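PDB 5TXE: lasso peptide isopeptidase AtxE2 from Asticcacaulis excentricus, which hydrolyses the isopeptide bond of the lasso peptides astexin-2 and astexin-3, recognising their knotted, looped shape and converting them to linear peptides. Local coordinates for residues A[43-48]-A[442-446]; A[655-660]-A[678-682]. The protein carries 1 engineered substitution. All coordinates share one frame. Residues are numbered along the deposited sequence.

Interaction 1: residues A[43-48]-A[442-446]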
loop_
_atom_site.group_PDB
_atom_site.type_symbol
_atom_site.label_atom_id
_atom_site.label_comp_id
_atom_site.label_asym_id
_atom_site.label_seq_id
_atom_site.Cartn_x
_atom_site.Cartn_y
_atom_site.Cartn_z
ATOM N N LEU A 43 3.956 -12.475 13.505
ATOM C CA LEU A 43 3.585 -11.706 12.318
ATOM C C LEU A 43 4.248 -10.333 12.285
ATOM O O LEU A 43 4.778 -9.899 11.266
ATOM C CB LEU A 43 2.074 -11.543 12.272
ATOM C CG LEU A 43 1.510 -10.753 11.107
ATOM C CD1 LEU A 43 1.863 -11.468 9.803
ATOM C CD2 LEU A 43 -0.003 -10.578 11.230
ATOM N N VAL A 44 4.226 -9.627 13.405
ATOM C CA VAL A 44 4.767 -8.288 13.394
ATOM C C VAL A 44 6.276 -8.307 13.131
ATOM O O VAL A 44 6.819 -7.343 12.590
ATOM C CB VAL A 44 4.426 -7.511 14.686
ATOM C CG1 VAL A 44 5.217 -8.026 15.875
ATOM C CG2 VAL A 44 4.787 -6.033 14.539
ATOM N N ARG A 45 6.952 -9.408 13.458
ATOM C CA ARG A 45 8.386 -9.492 13.211
ATOM C C ARG A 45 8.782 -10.035 11.830
ATOM O O ARG A 45 9.966 -10.159 11.558
ATOM C CB ARG A 45 9.013 -10.380 14.274
ATOM C CG ARG A 45 9.003 -9.798 15.681
ATOM C CD ARG A 45 9.564 -10.819 16.663
ATOM N NE ARG A 45 9.864 -10.240 17.958
ATOM C CZ ARG A 45 8.984 -10.069 18.915
ATOM N NH1 ARG A 45 7.714 -10.405 18.735
ATOM N NH2 ARG A 45 9.372 -9.563 20.069
ATOM N N LEU A 46 7.830 -10.422 10.989
ATOM C CA LEU A 46 8.202 -10.906 9.603
ATOM C C LEU A 46 8.750 -9.761 8.799
ATOM O O LEU A 46 8.081 -8.726 8.631
ATOM C CB LEU A 46 7.014 -11.538 8.898
ATOM C CG LEU A 46 6.495 -12.845 9.524
ATOM C CD1 LEU A 46 5.219 -13.348 8.867
ATOM C CD2 LEU A 46 7.549 -13.934 9.456
ATOM N N ALA A 47 9.994 -9.907 8.345
ATOM C CA ALA A 47 10.692 -8.864 7.642
ATOM C C ALA A 47 10.065 -8.596 6.293
ATOM O O ALA A 47 9.243 -9.401 5.830
ATOM C CB ALA A 47 12.130 -9.268 7.453
ATOM N N ASP A 48 10.401 -7.439 5.729
ATOM C CA ASP A 48 9.860 -6.988 4.457
ATOM C C ASP A 48 10.971 -6.314 3.627
ATOM O O ASP A 48 12.067 -6.016 4.128
ATOM C CB ASP A 48 8.664 -6.036 4.660
ATOM C CG ASP A 48 7.554 -6.189 3.535
ATOM O OD1 ASP A 48 7.699 -6.988 2.532
ATOM O OD2 ASP A 48 6.523 -5.468 3.646
ATOM N N GLY A 442 -1.354 -10.706 -2.379
ATOM C CA GLY A 442 -0.002 -11.050 -1.954
ATOM C C GLY A 442 -0.093 -11.789 -0.658
ATOM O O GLY A 442 -1.048 -12.540 -0.434
ATOM N N PHE A 443 0.913 -11.569 0.187
ATOM C CA PHE A 443 1.024 -12.281 1.441
ATOM C C PHE A 443 -0.112 -11.852 2.381
ATOM O O PHE A 443 -0.427 -10.692 2.464
ATOM C CB PHE A 443 2.402 -12.050 2.040
ATOM C CG PHE A 443 2.552 -12.591 3.395
ATOM C CD1 PHE A 443 2.310 -13.945 3.652
ATOM C CD2 PHE A 443 2.909 -11.731 4.478
ATOM C CE1 PHE A 443 2.396 -14.452 4.968
ATOM C CE2 PHE A 443 3.019 -12.236 5.784
ATOM C CZ PHE A 443 2.764 -13.600 6.033
ATOM N N LEU A 444 -0.760 -12.807 3.007
ATOM C CA LEU A 444 -1.828 -12.510 3.976
ATOM C C LEU A 444 -1.215 -12.021 5.269
ATOM O O LEU A 444 -0.821 -12.824 6.107
ATOM C CB LEU A 444 -2.634 -13.764 4.224
ATOM C CG LEU A 444 -3.375 -14.287 2.966
ATOM C CD1 LEU A 444 -4.059 -15.597 3.283
ATOM C CD2 LEU A 444 -4.378 -13.323 2.403
ATOM N N ARG A 445 -1.057 -10.700 5.398
ATOM C CA ARG A 445 -0.362 -10.104 6.541
ATOM C C ARG A 445 -1.439 -9.392 7.375
ATOM O O ARG A 445 -2.037 -10.041 8.246
ATOM C CB ARG A 445 0.750 -9.196 6.044
ATOM C CG ARG A 445 1.614 -8.504 7.077
ATOM C CD ARG A 445 2.740 -7.600 6.577
ATOM N NE ARG A 445 3.862 -8.268 5.979
ATOM C CZ ARG A 445 4.961 -8.586 6.629
ATOM N NH1 ARG A 445 5.071 -8.408 7.930
ATOM N NH2 ARG A 445 5.919 -9.146 5.959
ATOM N N GLY A 446 -1.740 -8.127 7.084
ATOM C CA GLY A 446 -2.716 -7.372 7.902
ATOM C C GLY A 446 -3.777 -6.672 7.079
ATOM O O GLY A 446 -4.488 -5.783 7.565
HETATM O O HOH W 1 3.378 -7.115 10.040
HETATM O O HOH W 2 5.881 -9.320 2.861
#
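An arginine reaching across to backbone carbonyls defines this buried contact, in which the end of the N-terminal helix 40-44 and the residues leading into strand 48-49 meet the loop between strand 431-436 and helix 454-459. R445 supplies the largest share of the interface. R445 NH1 donates to L46 O at 3.1 Å, while R445 NH2 makes weak bonds to L46 O at 3.5 Å and to A47 O at 3.3 Å; both carbonyls lie near the guanidinium plane. The principle is simple: one guanidinium with several N-H groups can serve successive backbone carbonyls. In prolyl oligopeptidases an α/β-hydrolase domain is joined to a β-propeller; here helix 40-44 and the start of the first propeller sheet, where strand 48-49 pairs with 69-78, meet a hydrolase loop. Two waters extend the polar network: one accepts from R445 NH1 and donates weakly to L43 O, the other accepts from R445 NH2 and donates to D48 OD1. D48 OD2 stays 4.4 Å from R445 NH2, well out of the guanidinium plane, so charge alone acts there. In the apolar part, L46 CD1 packs 3.8 Å from F443 CZ, and L43 CD1 lies 4.0 Å from R445 CG.

Interaction 2: residues A[655-660]-A[678-682]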
loop_
_atom_site.group_PDB
_atom_site.type_symbol
_atom_site.label_atom_id
_atom_site.label_comp_id
_atom_site.label_asym_id
_atom_site.label_seq_id
_atom_site.Cartn_x
_atom_site.Cartn_y
_atom_site.Cartn_z
ATOM N N ASP A 655 -8.596 -9.607 20.517
ATOM C CA ASP A 655 -9.339 -9.701 21.750
ATOM C C ASP A 655 -10.782 -9.242 21.517
ATOM O O ASP A 655 -11.731 -9.777 22.089
ATOM C CB ASP A 655 -8.757 -8.804 22.841
ATOM C CG ASP A 655 -7.392 -9.251 23.368
ATOM O OD1 ASP A 655 -6.929 -10.359 23.040
ATOM O OD2 ASP A 655 -6.751 -8.461 24.103
ATOM N N TRP A 656 -10.931 -8.197 20.731
ATOM C CA TRP A 656 -12.239 -7.618 20.532
ATOM C C TRP A 656 -13.156 -8.637 19.867
ATOM O O TRP A 656 -14.287 -8.827 20.319
ATOM C CB TRP A 656 -12.132 -6.383 19.677
ATOM C CG TRP A 656 -13.352 -5.666 19.333
ATOM C CD1 TRP A 656 -13.976 -5.690 18.132
ATOM C CD2 TRP A 656 -14.013 -4.683 20.094
ATOM N NE1 TRP A 656 -15.022 -4.821 18.105
ATOM C CE2 TRP A 656 -15.082 -4.188 19.309
ATOM C CE3 TRP A 656 -13.851 -4.192 21.381
ATOM C CZ2 TRP A 656 -15.975 -3.254 19.772
ATOM C CZ3 TRP A 656 -14.739 -3.204 21.831
ATOM C CH2 TRP A 656 -15.743 -2.713 21.024
ATOM N N PHE A 657 -12.700 -9.213 18.761
ATOM C CA PHE A 657 -13.510 -10.225 18.083
ATOM C C PHE A 657 -13.734 -11.510 18.909
ATOM O O PHE A 657 -14.833 -12.056 18.909
ATOM C CB PHE A 657 -12.961 -10.524 16.723
ATOM C CG PHE A 657 -13.216 -9.434 15.704
ATOM C CD1 PHE A 657 -14.461 -8.938 15.521
ATOM C CD2 PHE A 657 -12.185 -8.867 15.022
ATOM C CE1 PHE A 657 -14.685 -7.907 14.635
ATOM C CE2 PHE A 657 -12.392 -7.854 14.108
ATOM C CZ PHE A 657 -13.647 -7.398 13.890
ATOM N N ARG A 658 -12.752 -11.943 19.681
ATOM C CA ARG A 658 -12.981 -13.062 20.600
ATOM C C ARG A 658 -14.050 -12.743 21.626
ATOM O O ARG A 658 -14.876 -13.604 21.963
ATOM C CB ARG A 658 -11.724 -13.472 21.337
ATOM C CG ARG A 658 -10.721 -14.146 20.446
ATOM C CD ARG A 658 -9.479 -14.627 21.222
ATOM N NE ARG A 658 -9.805 -15.812 21.991
ATOM C CZ ARG A 658 -9.548 -16.021 23.278
ATOM N NH1 ARG A 658 -8.856 -15.163 24.023
ATOM N NH2 ARG A 658 -9.963 -17.157 23.811
ATOM N N PHE A 659 -14.063 -11.501 22.112
ATOM C CA PHE A 659 -15.021 -11.092 23.108
ATOM C C PHE A 659 -16.435 -11.075 22.521
ATOM O O PHE A 659 -17.335 -11.666 23.102
ATOM C CB PHE A 659 -14.639 -9.721 23.743
ATOM C CG PHE A 659 -15.624 -9.200 24.784
ATOM C CD1 PHE A 659 -15.541 -9.584 26.080
ATOM C CD2 PHE A 659 -16.632 -8.346 24.420
ATOM C CE1 PHE A 659 -16.468 -9.136 27.015
ATOM C CE2 PHE A 659 -17.527 -7.863 25.338
ATOM C CZ PHE A 659 -17.446 -8.253 26.634
ATOM N N TRP A 660 -16.644 -10.390 21.403
ATOM C CA TRP A 660 -17.964 -10.202 20.908
ATOM C C TRP A 660 -18.457 -11.336 20.088
ATOM O O TRP A 660 -19.665 -11.559 20.070
ATOM C CB TRP A 660 -18.064 -8.981 20.054
ATOM C CG TRP A 660 -17.796 -7.714 20.811
ATOM C CD1 TRP A 660 -16.663 -6.959 20.772
ATOM C CD2 TRP A 660 -18.710 -7.041 21.665
ATOM N NE1 TRP A 660 -16.828 -5.828 21.548
ATOM C CE2 TRP A 660 -18.079 -5.871 22.115
ATOM C CE3 TRP A 660 -20.010 -7.329 22.103
ATOM C CZ2 TRP A 660 -18.688 -4.990 22.970
ATOM C CZ3 TRP A 660 -20.622 -6.457 22.962
ATOM C CH2 TRP A 660 -19.948 -5.292 23.398
ATOM N N TRP A 678 -15.264 -3.487 28.381
ATOM C CA TRP A 678 -16.039 -4.100 27.333
ATOM C C TRP A 678 -17.285 -4.800 27.907
ATOM O O TRP A 678 -18.353 -4.801 27.277
ATOM C CB TRP A 678 -15.185 -5.067 26.533
ATOM C CG TRP A 678 -14.054 -4.423 25.795
ATOM C CD1 TRP A 678 -13.794 -3.097 25.691
ATOM C CD2 TRP A 678 -13.041 -5.084 25.070
ATOM N NE1 TRP A 678 -12.680 -2.889 24.952
ATOM C CE2 TRP A 678 -12.170 -4.103 24.582
ATOM C CE3 TRP A 678 -12.770 -6.423 24.791
ATOM C CZ2 TRP A 678 -11.095 -4.395 23.794
ATOM C CZ3 TRP A 678 -11.649 -6.712 23.998
ATOM C CH2 TRP A 678 -10.854 -5.711 23.500
ATOM N N ARG A 679 -17.192 -5.319 29.122
ATOM C CA ARG A 679 -18.433 -5.838 29.794
ATOM C C ARG A 679 -19.424 -4.724 30.023
ATOM O O ARG A 679 -20.628 -4.893 29.766
ATOM C CB ARG A 679 -18.104 -6.589 31.074
ATOM C CG ARG A 679 -17.534 -7.949 30.737
ATOM C CD ARG A 679 -17.414 -8.911 31.912
ATOM N NE ARG A 679 -16.229 -8.582 32.682
ATOM C CZ ARG A 679 -15.043 -9.182 32.577
ATOM N NH1 ARG A 679 -14.815 -10.248 31.777
ATOM N NH2 ARG A 679 -14.065 -8.707 33.313
ATOM N N ALA A 680 -18.925 -3.554 30.399
ATOM C CA ALA A 680 -19.821 -2.421 30.543
ATOM C C ALA A 680 -20.419 -2.027 29.191
ATOM O O ALA A 680 -21.574 -1.590 29.146
ATOM C CB ALA A 680 -19.119 -1.222 31.205
ATOM N N LEU A 681 -19.651 -2.121 28.104
ATOM C CA LEU A 681 -20.225 -1.777 26.801
ATOM C C LEU A 681 -21.384 -2.739 26.450
ATOM O O LEU A 681 -22.411 -2.354 25.912
ATOM C CB LEU A 681 -19.181 -1.824 25.686
ATOM C CG LEU A 681 -18.076 -0.763 25.723
ATOM C CD1 LEU A 681 -17.149 -0.979 24.543
ATOM C CD2 LEU A 681 -18.617 0.670 25.689
ATOM N N ARG A 682 -21.142 -4.003 26.722
ATOM C CA ARG A 682 -22.085 -5.051 26.503
ATOM C C ARG A 682 -23.377 -4.848 27.269
ATOM O O ARG A 682 -24.438 -5.084 26.732
ATOM C CB ARG A 682 -21.459 -6.424 26.884
ATOM C CG ARG A 682 -22.296 -7.618 26.366
ATOM C CD ARG A 682 -21.523 -8.924 26.424
ATOM N NE ARG A 682 -21.089 -9.297 27.761
ATOM C CZ ARG A 682 -20.236 -10.302 28.003
ATOM N NH1 ARG A 682 -19.721 -10.989 26.998
ATOM N NH2 ARG A 682 -19.884 -10.608 29.248
HETATM O O HOH W 3 -19.866 -10.970 24.469
#
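Aromatic rings dominate the meeting of helix 643-662 with the C-terminal helix 672-684. W656, F659 and W678 form a cluster in which W678 takes part twice. The six-membered ring of W656 presents its edge to the face of the W678 five-membered ring, a T-shaped pair with planes at 90° and centroids 5.0 Å apart. W678 in turn directs its edge toward the face of F659 in an offset edge-to-face pair, centroids 5.9 Å apart, and W678 CB makes a CH-pi contact 4.0 Å from the F659 ring centroid. The general principle is that bulky rings can fill the space between helices set well apart: the axes of these two segments approach to 11.8 Å and cross at -43°. Helix 643-662 packs on strand 545-548 of the α/β-hydrolase sheet, touched by W656 and W660; helix 672-684 lies against it and is also tied to edge strand 628-633, where W678 NE1 hydrogen-bonds to E629. Apolar contacts extend the seam, with W660 CZ2 4.2 Å from L681 CB and W656 CH2 4.2 Å from L681 CD1. F659 CZ lies over a face of the R682 guanidinium, 3.6 Å from R682 NH1. The polar link is a single water, which accepts from R682 NH1 and donates to F659 O. Beyond the two segments, D655 OD2 forms a salt bridge with K671 and a hydrogen bond with Q674.

Overall arrangement
Read from the N terminus, the chain closes a very long loop first: interaction 1 brings 442-446 back against 43-48, 394 residues apart at their closest ends, after the chain has run through the successive antiparallel sheets of the propeller and entered the hydrolase sheet at strand 401-408. Interaction 2 opens only after that closure and spans a short connection, 18 residues between its closest ends, so the two are in series and neither nests nor crosses. The centres of interactions 1 and 2 lie about 26 Å apart. Helix 643-662 joins the two neighbourhoods: its Y650 touches L43 beside interaction 1, while its later residues 655-660 receive the C-terminal helix.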